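Inorganic polyphosphate/ATP-glucomannokinase (Arthrobacter sp., PDB 1WOQ) transfers phosphate from inorganic polyphosphate or ATP to glucose and probably mannose, as a bacterial sugar kinase of the ROK family. Local coordinates at residues G38-V43 against R247-I252. Residues are numbered along the deposited sequence; the frame is centred on the assembly and turned at random.
Sequences GERFRV and RNEAGI. With PO4 (phosphate ion), chain E.
Arg40 reaches across from the edge strand to lay one face of its guanidinium on the side chain of Asn248. Asn248 CB lies over that face, 3.0 Å from Arg40 NH1, an approach so tight that the exact fit is doubtful. Beyond it the amide of Asn248 runs almost parallel to the guanidinium, the two planes only 3° apart. Arg40 NH2 and Asn248 ND2 come within 3.3 Å, but both are donors and are simply close, not bonded. Glu249 meets the same guanidinium differently. Its CG sits at the edge, near the plane, 3.7 Å from Arg40 NH1, and its carboxylate is turned 77° to the guanidinium. The salt bridge from Arg40 NH1 to Glu249 OE2 is long, at 3.9 Å. The Arg40 chain leaves the strand with CG between the backbone N and carbonyl carbon (chi1 61°) and then runs extended, which carries the charged group over to the loop that leads into helix 250-262. Nearer the strand backbone, CD1 of Ile252 approaches Arg40 CB to 4.4 Å. An alanine in place of Arg40 would probably leave Glu249 without this distant positive mate and uncover the flank of Asn248. Two residues along, Arg42 grips a phosphate ion, probably from the crystallisation liquor: NE gives O3 a nearly straight bond of 2.8 Å in the guanidinium plane, and NH2 gives O1 a more bent one. Lys25 NZ also binds the phosphate, and it donates to Asn248 O. Strand 35-44 is an outer strand of a five-stranded sheet, consistent with the actin-like ATPase fold of ROK proteins, and pairs with strand 23-30; Phe41 and Val43 pack on helix 51-66, while Ile252 brings helix 250-262 against Lys25, Val29 and Leu36 of the sheet.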
loop_
_atom_site.group_PDB
_atom_site.type_symbol
_atom_site.label_atom_id
_atom_site.label_comp_id
_atom_site.label_asym_id
_atom_site.label_seq_id
_atom_site.Cartn_x
_atom_site.Cartn_y
_atom_site.Cartn_z
ATOM N N GLY A 38 20.602 0.416 1.665
ATOM C CA GLY A 38 20.815 1.848 1.603
ATOM C C GLY A 38 19.547 2.575 2.014
ATOM O O GLY A 38 18.633 1.969 2.581
ATOM N N GLU A 39 19.482 3.867 1.712
ATOM C CA GLU A 39 18.334 4.695 2.070
ATOM C C GLU A 39 17.264 4.736 0.984
ATOM O O GLU A 39 17.558 4.556 -0.197
ATOM C CB GLU A 39 18.797 6.128 2.347
ATOM C CG GLU A 39 19.940 6.241 3.343
ATOM C CD GLU A 39 19.568 5.729 4.716
ATOM O OE1 GLU A 39 18.625 6.282 5.320
ATOM O OE2 GLU A 39 20.218 4.774 5.194
ATOM N N ARG A 40 16.020 4.972 1.387
ATOM C CA ARG A 40 14.940 5.079 0.418
ATOM C C ARG A 40 15.080 6.467 -0.190
ATOM O O ARG A 40 15.621 7.376 0.444
ATOM C CB ARG A 40 13.578 4.925 1.097
ATOM C CG ARG A 40 13.277 5.965 2.150
ATOM C CD ARG A 40 12.295 5.410 3.165
ATOM N NE ARG A 40 11.934 6.389 4.183
ATOM C CZ ARG A 40 11.506 6.071 5.400
ATOM N NH1 ARG A 40 11.392 4.796 5.746
ATOM N NH2 ARG A 40 11.190 7.023 6.267
ATOM N N PHE A 41 14.607 6.627 -1.419
ATOM C CA PHE A 41 14.698 7.904 -2.116
ATOM C C PHE A 41 13.295 8.372 -2.460
ATOM O O PHE A 41 12.470 7.583 -2.916
ATOM C CB PHE A 41 15.520 7.735 -3.391
ATOM C CG PHE A 41 15.802 9.020 -4.103
ATOM C CD1 PHE A 41 16.722 9.927 -3.588
ATOM C CD2 PHE A 41 15.147 9.326 -5.293
ATOM C CE1 PHE A 41 16.988 11.125 -4.250
ATOM C CE2 PHE A 41 15.407 10.519 -5.963
ATOM C CZ PHE A 41 16.331 11.421 -5.439
ATOM N N ARG A 42 13.023 9.656 -2.247
ATOM C CA ARG A 42 11.697 10.190 -2.519
ATOM C C ARG A 42 11.695 11.529 -3.239
ATOM O O ARG A 42 12.592 12.353 -3.059
ATOM C CB ARG A 42 10.920 10.343 -1.204
ATOM C CG ARG A 42 9.531 10.949 -1.368
ATOM C CD ARG A 42 8.955 11.463 -0.051
ATOM N NE ARG A 42 8.791 10.427 0.970
ATOM C CZ ARG A 42 9.704 10.117 1.888
ATOM N NH1 ARG A 42 10.862 10.765 1.925
ATOM N NH2 ARG A 42 9.453 9.165 2.781
ATOM N N VAL A 43 10.679 11.727 -4.070
ATOM C CA VAL A 43 10.492 12.985 -4.779
ATOM C C VAL A 43 9.028 13.319 -4.527
ATOM O O VAL A 43 8.224 12.429 -4.229
ATOM C CB VAL A 43 10.765 12.868 -6.298
ATOM C CG1 VAL A 43 12.204 12.422 -6.532
ATOM C CG2 VAL A 43 9.783 11.906 -6.945
ATOM N N ARG A 247 6.000 0.164 7.680
ATOM C CA ARG A 247 5.105 1.297 7.487
ATOM C C ARG A 247 5.607 2.158 6.341
ATOM O O ARG A 247 5.015 2.181 5.260
ATOM C CB ARG A 247 5.006 2.124 8.776
ATOM C CG ARG A 247 4.020 3.286 8.703
ATOM C CD ARG A 247 3.730 3.864 10.085
ATOM N NE ARG A 247 4.919 4.413 10.731
ATOM C CZ ARG A 247 5.552 5.514 10.332
ATOM N NH1 ARG A 247 5.110 6.195 9.283
ATOM N NH2 ARG A 247 6.627 5.934 10.982
ATOM N N ASN A 248 6.714 2.854 6.567
ATOM C CA ASN A 248 7.269 3.712 5.534
ATOM C C ASN A 248 7.779 2.916 4.336
ATOM O O ASN A 248 7.805 3.428 3.224
ATOM C CB ASN A 248 8.410 4.562 6.100
ATOM C CG ASN A 248 7.963 5.453 7.243
ATOM O OD1 ASN A 248 7.622 4.973 8.323
ATOM N ND2 ASN A 248 7.961 6.760 7.007
ATOM N N GLU A 249 8.167 1.663 4.557
ATOM C CA GLU A 249 8.706 0.841 3.474
ATOM C C GLU A 249 7.831 -0.329 3.028
ATOM O O GLU A 249 8.239 -1.116 2.180
ATOM C CB GLU A 249 10.090 0.314 3.877
ATOM C CG GLU A 249 11.002 1.391 4.459
ATOM C CD GLU A 249 12.397 0.882 4.787
ATOM O OE1 GLU A 249 12.524 -0.274 5.245
ATOM O OE2 GLU A 249 13.366 1.648 4.598
ATOM N N ALA A 250 6.625 -0.435 3.575
ATOM C CA ALA A 250 5.731 -1.541 3.236
ATOM C C ALA A 250 5.403 -1.659 1.746
ATOM O O ALA A 250 5.443 -2.753 1.184
ATOM C CB ALA A 250 4.438 -1.431 4.045
ATOM N N GLY A 251 5.069 -0.537 1.116
ATOM C CA GLY A 251 4.735 -0.553 -0.302
ATOM C C GLY A 251 5.928 -0.904 -1.171
ATOM O O GLY A 251 5.823 -1.693 -2.112
ATOM N N ILE A 252 7.070 -0.301 -0.860
ATOM C CA ILE A 252 8.300 -0.555 -1.598
ATOM C C ILE A 252 8.659 -2.043 -1.560
ATOM O O ILE A 252 8.920 -2.668 -2.596
ATOM C CB ILE A 252 9.466 0.262 -0.995
ATOM C CG1 ILE A 252 9.261 1.748 -1.307
ATOM C CG2 ILE A 252 10.807 -0.247 -1.535
ATOM C CD1 ILE A 252 10.209 2.672 -0.574
HETATM P P PO4 E . 5.431 9.264 2.129
HETATM O O1 PO4 E . 6.594 9.136 3.202
HETATM O O2 PO4 E . 4.554 10.493 2.234
HETATM O O3 PO4 E . 6.246 9.294 0.812
HETATM O O4 PO4 E . 4.689 7.948 2.289
#